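Local coordinates for protein tartrate dehydrogenase/decarboxylase (Pseudomonas putida, PDB 3FLK) that oxidises (+)-tartrate to oxaloglycolate with NAD, converts meso-tartrate to D-glycerate and oxidatively decarboxylates D-malate to pyruvate, as a homodimer using magnesium or manganese, at residues K96-F101 with S267-P272; Q103-R108 with L172-D177; F276-E281 with L309-Q314. The protein carries 1 engineered substitution. All blocks are in the same frame, centred on the assembly; numbering follows the deposited sequence.

Contact 1: K96-F101 with S267-P272. With OXL (oxalate ion), chain G.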
loop_
_atom_site.group_PDB
_atom_site.type_symbol
_atom_site.label_atom_id
_atom_site.label_comp_id
_atom_site.label_asym_id
_atom_site.label_seq_id
_atom_site.Cartn_x
_atom_site.Cartn_y
_atom_site.Cartn_z
ATOM N N LYS A 96 -15.723 -16.806 2.630
ATOM C CA LYS A 96 -16.971 -17.489 2.276
ATOM C C LYS A 96 -18.204 -16.657 2.642
ATOM O O LYS A 96 -19.156 -16.592 1.863
ATOM C CB LYS A 96 -17.045 -18.882 2.911
ATOM C CG LYS A 96 -16.196 -19.928 2.201
ATOM C CD LYS A 96 -16.443 -21.329 2.753
ATOM C CE LYS A 96 -15.655 -22.367 1.968
ATOM N NZ LYS A 96 -15.769 -23.731 2.555
ATOM N N PHE A 97 -18.187 -16.029 3.820
ATOM C CA PHE A 97 -19.243 -15.094 4.219
ATOM C C PHE A 97 -19.383 -13.969 3.194
ATOM O O PHE A 97 -20.479 -13.694 2.710
ATOM C CB PHE A 97 -18.960 -14.454 5.590
ATOM C CG PHE A 97 -18.996 -15.410 6.757
ATOM C CD1 PHE A 97 -19.763 -16.568 6.724
ATOM C CD2 PHE A 97 -18.284 -15.116 7.916
ATOM C CE1 PHE A 97 -19.795 -17.432 7.819
ATOM C CE2 PHE A 97 -18.313 -15.970 9.015
ATOM C CZ PHE A 97 -19.072 -17.128 8.967
ATOM N N ARG A 98 -18.264 -13.322 2.878
ATOM C CA ARG A 98 -18.252 -12.165 1.984
ATOM C C ARG A 98 -18.758 -12.498 0.583
ATOM O O ARG A 98 -19.519 -11.731 -0.006
ATOM C CB ARG A 98 -16.848 -11.561 1.905
ATOM C CG ARG A 98 -16.405 -10.832 3.166
ATOM C CD ARG A 98 -14.966 -10.367 3.046
ATOM N NE ARG A 98 -14.561 -9.511 4.160
ATOM C CZ ARG A 98 -13.303 -9.158 4.419
ATOM N NH1 ARG A 98 -12.312 -9.587 3.647
ATOM N NH2 ARG A 98 -13.032 -8.377 5.459
ATOM N N ARG A 99 -18.346 -13.652 0.065
ATOM C CA ARG A 99 -18.635 -14.009 -1.326
ATOM C C ARG A 99 -19.979 -14.705 -1.509
ATOM O O ARG A 99 -20.741 -14.355 -2.412
ATOM C CB ARG A 99 -17.475 -14.808 -1.929
ATOM C CG ARG A 99 -16.208 -13.970 -1.976
ATOM C CD ARG A 99 -15.012 -14.658 -2.600
ATOM N NE ARG A 99 -13.911 -13.701 -2.686
ATOM C CZ ARG A 99 -12.902 -13.759 -3.550
ATOM N NH1 ARG A 99 -12.814 -14.746 -4.432
ATOM N NH2 ARG A 99 -11.974 -12.813 -3.528
ATOM N N GLU A 100 -20.284 -15.664 -0.639
ATOM C CA GLU A 100 -21.543 -16.403 -0.751
ATOM C C GLU A 100 -22.773 -15.618 -0.293
ATOM O O GLU A 100 -23.886 -15.899 -0.739
ATOM C CB GLU A 100 -21.449 -17.768 -0.065
ATOM C CG GLU A 100 -20.637 -18.766 -0.881
ATOM C CD GLU A 100 -20.466 -20.109 -0.204
ATOM O OE1 GLU A 100 -21.471 -20.672 0.282
ATOM O OE2 GLU A 100 -19.322 -20.610 -0.181
ATOM N N PHE A 101 -22.572 -14.633 0.580
ATOM C CA PHE A 101 -23.650 -13.718 0.950
ATOM C C PHE A 101 -23.597 -12.429 0.132
ATOM O O PHE A 101 -24.294 -11.459 0.438
ATOM C CB PHE A 101 -23.646 -13.417 2.457
ATOM C CG PHE A 101 -24.093 -14.575 3.313
ATOM C CD1 PHE A 101 -24.869 -15.604 2.777
ATOM C CD2 PHE A 101 -23.760 -14.625 4.662
ATOM C CE1 PHE A 101 -25.285 -16.675 3.564
ATOM C CE2 PHE A 101 -24.176 -15.692 5.461
ATOM C CZ PHE A 101 -24.940 -16.717 4.909
ATOM N N SER A 267 -15.625 -1.918 10.120
ATOM C CA SER A 267 -15.970 -2.263 8.746
ATOM C C SER A 267 -17.361 -2.874 8.620
ATOM O O SER A 267 -17.780 -3.692 9.449
ATOM C CB SER A 267 -14.920 -3.180 8.122
ATOM O OG SER A 267 -15.122 -4.525 8.491
ATOM N N ALA A 268 -18.068 -2.451 7.579
ATOM C CA ALA A 268 -19.377 -2.986 7.246
ATOM C C ALA A 268 -19.283 -3.732 5.916
ATOM O O ALA A 268 -18.993 -3.126 4.882
ATOM C CB ALA A 268 -20.395 -1.858 7.161
ATOM N N ASN A 269 -19.498 -5.046 5.962
ATOM C CA ASN A 269 -19.540 -5.883 4.765
ATOM C C ASN A 269 -20.992 -6.025 4.331
ATOM O O ASN A 269 -21.715 -6.900 4.810
ATOM C CB ASN A 269 -18.926 -7.264 5.026
ATOM C CG ASN A 269 -17.452 -7.199 5.389
ATOM O OD1 ASN A 269 -16.596 -7.610 4.609
ATOM N ND2 ASN A 269 -17.151 -6.698 6.584
ATOM N N LEU A 270 -21.408 -5.147 3.425
ATOM C CA LEU A 270 -22.818 -4.980 3.105
ATOM C C LEU A 270 -23.263 -5.711 1.850
ATOM O O LEU A 270 -22.599 -5.659 0.809
ATOM C CB LEU A 270 -23.168 -3.492 2.963
ATOM C CG LEU A 270 -22.935 -2.527 4.131
ATOM C CD1 LEU A 270 -23.421 -1.142 3.745
ATOM C CD2 LEU A 270 -23.619 -2.998 5.415
ATOM N N ASN A 271 -24.395 -6.395 1.979
ATOM C CA ASN A 271 -25.205 -6.805 0.845
ATOM C C ASN A 271 -26.375 -5.812 0.780
ATOM O O ASN A 271 -27.393 -6.016 1.442
ATOM C CB ASN A 271 -25.694 -8.246 1.029
ATOM C CG ASN A 271 -26.623 -8.706 -0.090
ATOM O OD1 ASN A 271 -27.795 -8.998 0.148
ATOM N ND2 ASN A 271 -26.104 -8.770 -1.310
ATOM N N PRO A 272 -26.218 -4.719 0.003
ATOM C CA PRO A 272 -27.151 -3.582 0.015
ATOM C C PRO A 272 -28.587 -3.940 -0.373
ATOM O O PRO A 272 -29.529 -3.298 0.098
ATOM C CB PRO A 272 -26.551 -2.620 -1.018
ATOM C CG PRO A 272 -25.129 -3.030 -1.147
ATOM C CD PRO A 272 -25.127 -4.507 -0.963
HETATM C C1 OXL G . -7.776 -8.372 5.462
HETATM C C2 OXL G . -8.953 -7.500 5.492
HETATM O O1 OXL G . -6.678 -7.917 5.867
HETATM O O2 OXL G . -10.051 -7.930 5.074
HETATM O O3 OXL G . -7.886 -9.539 5.022
HETATM O O4 OXL G . -8.825 -6.334 5.934
HETATM O O HOH W 1 -14.109 -6.062 6.821
#
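Helix 94-100 ends beside strand 266-270, with the CA atoms of Arg-98 and Asn-269 7.0 Å apart and the chain past the helix end drawing level with Asn-271. The strand is a member of the large mixed sheet of the isocitrate and isopropylmalate dehydrogenase fold, and the helix carries Arg-98 of the oxalate pocket. Extended from CG to NE, the Arg-98 side chain brings NE to Asn-269 OD1 at 2.8 Å, in a bent bond with an N-H...O angle of 132°. The guanidinium and amide planes are only 15° apart, yet NE is tilted from the amide's carbonyl plane. OD1 also accepts from Asn-136 ND2. Beyond this bond the edge of the guanidinium faces oxalate: one oxygen, O2, takes hydrogen bonds from Arg-98 NH1 at 3.1 Å and NH2 at 3.0 Å, which should fix the rotation of the group. NH2 further forms a salt bridge with Glu-281 and reaches a water weakly; that water also accepts from Asn-269 ND2 at 3.1 Å. Farther along, Asn-271, its ND2 bonded to Asp-102 O and its OD1 to Asn-275 N, lays CB 3.6 Å from Phe-101 O.

Contact 2: Q103-R108 with L172-D177. With OXL (oxalate ion), chain G.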
loop_
_atom_site.group_PDB
_atom_site.type_symbol
_atom_site.label_atom_id
_atom_site.label_comp_id
_atom_site.label_asym_id
_atom_site.label_seq_id
_atom_site.Cartn_x
_atom_site.Cartn_y
_atom_site.Cartn_z
ATOM N N GLN A 103 -21.649 -9.874 -0.181
ATOM C CA GLN A 103 -21.425 -8.650 0.574
ATOM C C GLN A 103 -20.399 -7.792 -0.164
ATOM O O GLN A 103 -19.289 -7.581 0.324
ATOM C CB GLN A 103 -20.953 -8.989 1.998
ATOM C CG GLN A 103 -21.975 -9.784 2.815
ATOM C CD GLN A 103 -21.403 -10.415 4.083
ATOM O OE1 GLN A 103 -20.190 -10.437 4.302
ATOM N NE2 GLN A 103 -22.290 -10.944 4.921
ATOM N N TYR A 104 -20.780 -7.295 -1.341
ATOM C CA TYR A 104 -19.811 -6.700 -2.274
ATOM C C TYR A 104 -19.245 -5.336 -1.869
ATOM O O TYR A 104 -18.189 -4.933 -2.361
ATOM C CB TYR A 104 -20.345 -6.693 -3.716
ATOM C CG TYR A 104 -21.566 -5.831 -3.960
ATOM C CD1 TYR A 104 -21.434 -4.487 -4.304
ATOM C CD2 TYR A 104 -22.851 -6.367 -3.882
ATOM C CE1 TYR A 104 -22.550 -3.690 -4.541
ATOM C CE2 TYR A 104 -23.978 -5.577 -4.123
ATOM C CZ TYR A 104 -23.814 -4.240 -4.448
ATOM O OH TYR A 104 -24.912 -3.444 -4.685
ATOM N N VAL A 105 -19.944 -4.630 -0.983
ATOM C CA VAL A 105 -19.474 -3.334 -0.498
ATOM C C VAL A 105 -18.844 -3.476 0.885
ATOM O O VAL A 105 -19.515 -3.865 1.842
ATOM C CB VAL A 105 -20.603 -2.274 -0.413
ATOM C CG1 VAL A 105 -20.000 -0.892 -0.271
ATOM C CG2 VAL A 105 -21.496 -2.315 -1.631
ATOM N N ASN A 106 -17.560 -3.152 0.977
ATOM C CA ASN A 106 -16.867 -3.114 2.261
ATOM C C ASN A 106 -16.584 -1.662 2.639
ATOM O O ASN A 106 -15.674 -1.035 2.094
ATOM C CB ASN A 106 -15.576 -3.942 2.213
ATOM C CG ASN A 106 -15.061 -4.320 3.599
ATOM O OD1 ASN A 106 -15.375 -3.673 4.596
ATOM N ND2 ASN A 106 -14.270 -5.381 3.661
ATOM N N ILE A 107 -17.390 -1.137 3.559
ATOM C CA ILE A 107 -17.314 0.262 3.988
ATOM C C ILE A 107 -16.448 0.394 5.235
ATOM O O ILE A 107 -16.735 -0.222 6.263
ATOM C CB ILE A 107 -18.728 0.849 4.282
ATOM C CG1 ILE A 107 -19.603 0.839 3.024
ATOM C CG2 ILE A 107 -18.629 2.263 4.861
ATOM C CD1 ILE A 107 -19.184 1.850 1.951
ATOM N N ARG A 108 -15.405 1.216 5.141
ATOM C CA ARG A 108 -14.443 1.381 6.228
ATOM C C ARG A 108 -14.105 2.863 6.453
ATOM O O ARG A 108 -13.243 3.418 5.763
ATOM C CB ARG A 108 -13.178 0.551 5.944
ATOM C CG ARG A 108 -13.428 -0.954 5.931
ATOM C CD ARG A 108 -12.224 -1.765 5.455
ATOM N NE ARG A 108 -12.402 -3.189 5.739
ATOM C CZ ARG A 108 -11.416 -4.085 5.791
ATOM N NH1 ARG A 108 -10.158 -3.722 5.579
ATOM N NH2 ARG A 108 -11.692 -5.353 6.065
ATOM N N LEU A 172 -18.458 0.839 -7.977
ATOM C CA LEU A 172 -18.295 2.223 -8.424
ATOM C C LEU A 172 -19.585 3.010 -8.231
ATOM O O LEU A 172 -19.555 4.157 -7.777
ATOM C CB LEU A 172 -17.847 2.282 -9.890
ATOM C CG LEU A 172 -16.419 1.828 -10.219
ATOM C CD1 LEU A 172 -16.240 1.708 -11.723
ATOM C CD2 LEU A 172 -15.361 2.751 -9.612
ATOM N N LYS A 173 -20.714 2.385 -8.561
ATOM C CA LYS A 173 -22.024 3.001 -8.362
ATOM C C LYS A 173 -22.261 3.331 -6.890
ATOM O O LYS A 173 -22.672 4.444 -6.564
ATOM C CB LYS A 173 -23.146 2.111 -8.899
ATOM C CG LYS A 173 -24.525 2.763 -8.827
ATOM C CD LYS A 173 -25.566 1.972 -9.596
ATOM C CE LYS A 173 -26.914 2.684 -9.585
ATOM N NZ LYS A 173 -27.529 2.700 -8.231
ATOM N N TYR A 174 -21.986 2.373 -6.008
ATOM C CA TYR A 174 -22.150 2.598 -4.575
ATOM C C TYR A 174 -21.334 3.804 -4.106
ATOM O O TYR A 174 -21.857 4.675 -3.404
ATOM C CB TYR A 174 -21.793 1.348 -3.760
ATOM C CG TYR A 174 -22.345 1.394 -2.350
ATOM C CD1 TYR A 174 -23.585 0.829 -2.049
ATOM C CD2 TYR A 174 -21.642 2.029 -1.324
ATOM C CE1 TYR A 174 -24.104 0.878 -0.752
ATOM C CE2 TYR A 174 -22.154 2.088 -0.028
ATOM C CZ TYR A 174 -23.382 1.510 0.249
ATOM O OH TYR A 174 -23.889 1.561 1.531
ATOM N N ALA A 175 -20.070 3.860 -4.521
ATOM C CA ALA A 175 -19.155 4.928 -4.118
ATOM C C ALA A 175 -19.591 6.307 -4.609
ATOM O O ALA A 175 -19.508 7.286 -3.867
ATOM C CB ALA A 175 -17.741 4.623 -4.583
ATOM N N PHE A 176 -20.049 6.377 -5.858
ATOM C CA PHE A 176 -20.548 7.632 -6.421
ATOM C C PHE A 176 -21.879 8.058 -5.803
ATOM O O PHE A 176 -22.087 9.246 -5.553
ATOM C CB PHE A 176 -20.634 7.561 -7.954
ATOM C CG PHE A 176 -19.339 7.889 -8.643
ATOM C CD1 PHE A 176 -19.048 9.196 -9.017
ATOM C CD2 PHE A 176 -18.403 6.896 -8.904
ATOM C CE1 PHE A 176 -17.843 9.513 -9.643
ATOM C CE2 PHE A 176 -17.193 7.200 -9.530
ATOM C CZ PHE A 176 -16.915 8.511 -9.903
ATOM N N ASP A 177 -22.765 7.093 -5.550
ATOM C CA ASP A 177 -24.015 7.353 -4.828
ATOM C C ASP A 177 -23.741 7.917 -3.430
ATOM O O ASP A 177 -24.413 8.852 -2.990
ATOM C CB ASP A 177 -24.864 6.082 -4.715
ATOM C CG ASP A 177 -25.615 5.752 -6.000
ATOM O OD1 ASP A 177 -25.724 6.622 -6.887
ATOM O OD2 ASP A 177 -26.105 4.610 -6.121
HETATM C C1 OXL G . -7.776 -8.372 5.462
HETATM C C2 OXL G . -8.953 -7.500 5.492
HETATM O O1 OXL G . -6.678 -7.917 5.867
HETATM O O2 OXL G . -10.051 -7.930 5.074
HETATM O O3 OXL G . -7.886 -9.539 5.022
HETATM O O4 OXL G . -8.825 -6.334 5.934
#
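The Tyr-174 ring takes Val-105 over one face, while Ile-107 reaches it obliquely near CE2. Val-105 CG1 makes a CH-pi contact, 3.8 Å from the Tyr-174 ring centroid and 23° off the normal, displaced toward the rim on the CD2 side. Val-105 CG2 sits 3.8 Å from Tyr-174 CD1, so both methyls lie over the same face, one toward each half. Ile-107 CD1 comes to 3.6 Å from Tyr-174 CE2. On helix 165-181 the tyrosine's CB already points toward the strand, and CG, opposite the backbone N about the CA-CB bond (chi1 -162°), carries the ring on over Val-105. This is helix-on-sheet packing in the isocitrate and isopropylmalate dehydrogenase fold: strand 105-111 runs antiparallel beside 266-270, and Tyr-104 and Val-105 form a classic beta bulge opposite Leu-270. The strand's other side serves the oxalate pocket. There the Arg-108 guanidinium presents its edge to the ligand, and oxalate O4 is held by Arg-108 NH1 and NH2, each at 3.0 Å; NH2 also reaches O2 weakly. Arg-108 NE hydrogen-bonds Asn-106 OD1 at 3.2 Å from above the carbonyl plane, off its lone pairs, and Ser-252 OG is a further partner of NH1.

Contact 3: F276-E281 with L309-Q314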
loop_
_atom_site.group_PDB
_atom_site.type_symbol
_atom_site.label_atom_id
_atom_site.label_comp_id
_atom_site.label_asym_id
_atom_site.label_seq_id
_atom_site.Cartn_x
_atom_site.Cartn_y
_atom_site.Cartn_z
ATOM N N PHE A 276 -29.163 -11.249 1.579
ATOM C CA PHE A 276 -28.428 -12.041 2.557
ATOM C C PHE A 276 -28.069 -11.154 3.752
ATOM O O PHE A 276 -28.063 -9.928 3.623
ATOM C CB PHE A 276 -27.152 -12.603 1.924
ATOM C CG PHE A 276 -27.394 -13.462 0.711
ATOM C CD1 PHE A 276 -27.755 -14.799 0.846
ATOM C CD2 PHE A 276 -27.244 -12.936 -0.570
ATOM C CE1 PHE A 276 -27.972 -15.601 -0.274
ATOM C CE2 PHE A 276 -27.461 -13.730 -1.699
ATOM C CZ PHE A 276 -27.826 -15.064 -1.548
ATOM N N PRO A 277 -27.786 -11.762 4.923
ATOM C CA PRO A 277 -27.314 -10.953 6.050
ATOM C C PRO A 277 -25.972 -10.281 5.761
ATOM O O PRO A 277 -25.094 -10.882 5.133
ATOM C CB PRO A 277 -27.166 -11.972 7.187
ATOM C CG PRO A 277 -27.077 -13.298 6.517
ATOM C CD PRO A 277 -27.905 -13.189 5.282
ATOM N N SER A 278 -25.837 -9.033 6.195
ATOM C CA SER A 278 -24.570 -8.322 6.108
ATOM C C SER A 278 -23.702 -8.674 7.317
ATOM O O SER A 278 -24.198 -9.213 8.312
ATOM C CB SER A 278 -24.807 -6.815 6.017
ATOM O OG SER A 278 -25.445 -6.477 4.796
ATOM N N LEU A 279 -22.408 -8.379 7.220
ATOM C CA LEU A 279 -21.452 -8.738 8.261
ATOM C C LEU A 279 -20.708 -7.510 8.773
ATOM O O LEU A 279 -20.235 -6.680 7.993
ATOM C CB LEU A 279 -20.471 -9.798 7.749
ATOM C CG LEU A 279 -19.449 -10.382 8.733
ATOM C CD1 LEU A 279 -19.174 -11.833 8.407
ATOM C CD2 LEU A 279 -18.156 -9.580 8.736
ATOM N N PHE A 280 -20.604 -7.410 10.093
ATOM C CA PHE A 280 -19.980 -6.259 10.727
ATOM C C PHE A 280 -18.841 -6.717 11.632
ATOM O O PHE A 280 -19.016 -7.596 12.478
ATOM C CB PHE A 280 -21.030 -5.422 11.470
ATOM C CG PHE A 280 -22.130 -4.911 10.570
ATOM C CD1 PHE A 280 -22.057 -3.640 10.011
ATOM C CD2 PHE A 280 -23.223 -5.719 10.253
ATOM C CE1 PHE A 280 -23.064 -3.174 9.161
ATOM C CE2 PHE A 280 -24.231 -5.263 9.408
ATOM C CZ PHE A 280 -24.151 -3.989 8.863
ATOM N N GLU A 281 -17.670 -6.122 11.415
ATOM C CA GLU A 281 -16.425 -6.573 12.023
ATOM C C GLU A 281 -15.425 -5.422 12.097
ATOM O O GLU A 281 -15.536 -4.452 11.342
ATOM C CB GLU A 281 -15.816 -7.725 11.205
ATOM C CG GLU A 281 -15.385 -7.316 9.794
ATOM C CD GLU A 281 -14.524 -8.342 9.078
ATOM O OE1 GLU A 281 -13.844 -9.156 9.738
ATOM O OE2 GLU A 281 -14.524 -8.322 7.831
ATOM N N LEU A 309 -26.350 -1.353 13.669
ATOM C CA LEU A 309 -27.650 -0.823 14.078
ATOM C C LEU A 309 -28.169 0.200 13.076
ATOM O O LEU A 309 -29.360 0.218 12.762
ATOM C CB LEU A 309 -27.579 -0.207 15.481
ATOM C CG LEU A 309 -27.263 -1.132 16.662
ATOM C CD1 LEU A 309 -27.380 -0.362 17.974
ATOM C CD2 LEU A 309 -28.164 -2.369 16.681
ATOM N N GLU A 310 -27.267 1.042 12.577
ATOM C CA GLU A 310 -27.596 2.025 11.551
ATOM C C GLU A 310 -28.142 1.336 10.293
ATOM O O GLU A 310 -29.141 1.779 9.723
ATOM C CB GLU A 310 -26.365 2.877 11.219
ATOM C CG GLU A 310 -26.652 4.118 10.377
ATOM C CD GLU A 310 -25.410 4.958 10.123
ATOM O OE1 GLU A 310 -24.365 4.390 9.740
ATOM O OE2 GLU A 310 -25.480 6.194 10.300
ATOM N N PHE A 311 -27.493 0.243 9.886
ATOM C CA PHE A 311 -27.896 -0.510 8.695
ATOM C C PHE A 311 -29.199 -1.298 8.881
ATOM O O PHE A 311 -30.033 -1.345 7.974
ATOM C CB PHE A 311 -26.772 -1.445 8.234
ATOM C CG PHE A 311 -27.046 -2.116 6.912
ATOM C CD1 PHE A 311 -26.972 -1.394 5.723
ATOM C CD2 PHE A 311 -27.384 -3.465 6.858
ATOM C CE1 PHE A 311 -27.230 -2.010 4.496
ATOM C CE2 PHE A 311 -27.643 -4.089 5.638
ATOM C CZ PHE A 311 -27.567 -3.359 4.456
ATOM N N LEU A 312 -29.360 -1.918 10.049
ATOM C CA LEU A 312 -30.569 -2.684 10.362
ATOM C C LEU A 312 -31.792 -1.796 10.579
ATOM O O LEU A 312 -32.918 -2.205 10.292
ATOM C CB LEU A 312 -30.353 -3.569 11.595
ATOM C CG LEU A 312 -29.509 -4.841 11.466
ATOM C CD1 LEU A 312 -29.349 -5.496 12.828
ATOM C CD2 LEU A 312 -30.108 -5.826 10.465
ATOM N N GLY A 313 -31.563 -0.585 11.077
ATOM C CA GLY A 313 -32.644 0.329 11.443
ATOM C C GLY A 313 -33.540 0.740 10.293
ATOM O O GLY A 313 -34.768 0.753 10.429
ATOM N N GLN A 314 -32.916 1.069 9.161
ATOM C CA GLN A 314 -33.611 1.515 7.948
ATOM C C GLN A 314 -34.465 2.763 8.185
ATOM O O GLN A 314 -33.952 3.884 8.148
ATOM C CB GLN A 314 -34.416 0.370 7.310
ATOM C CG GLN A 314 -33.544 -0.647 6.589
ATOM C CD GLN A 314 -34.329 -1.802 6.001
ATOM O OE1 GLN A 314 -34.637 -2.776 6.690
ATOM N NE2 GLN A 314 -34.640 -1.710 4.711
#
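Phe-280 and Phe-311 cross at about a right angle, the strand residue pointing the far end of its ring at the root of the helix residue's side chain. Together they seat the C-terminal end of helix 299-313 on strand 278-282, a strand of the mixed sheet that runs through this member of the isocitrate and isopropylmalate dehydrogenase family. Phe-280 CZ lies 3.7 Å from Phe-311 CB, and Phe-311 CG falls in the plane of the Phe-280 ring, off its edge. Phe-280 CZ also lies 3.8 Å from Phe-311 CD2, an oblique approach and not a ring stack. A chi1 of -172°, which sets CG beside the carbonyl carbon, takes the Phe-311 ring past Phe-280 toward Ser-278, two residues earlier on the strand and on the same side. Leu-270 of the neighbouring strand touches both phenylalanines, and Arg-274 makes a cation-pi contact with Phe-311 while its NH1 bonds the carbonyl oxygen of that residue. Glu-281, the residue after Phe-280, hydrogen-bonds the NADH through OE1. Ser-278 OG, hydrogen-bonded to the backbone N of Asn-271, approaches the Phe-311 ring obliquely, 3.4 Å from CE2.

All three contacts rest on adjacent strands of one sheet, in the order 278-282, 266-270, 105-111, so strand 266-270 of contact 1 lies between those of contacts 2 and 3. Contacts 1 and 3 are buried; contact 2 is partly so, its tyrosine lying partly exposed. Contact 1 is polar and sits beside the oxalate and NADH, whereas contacts 2 and 3 join through aromatic rings and apolar groups, the side chains of Ile-107 and Phe-280 lying about 14 and 11 Å from NADH. Neighbouring strands are probably hydrogen-bonded through Leu-270 N to Val-105 O at 2.8 Å and Asn-269 N to Leu-279 O at 2.7 Å. Contacts 1 and 2 each send an arginine to the same oxalate.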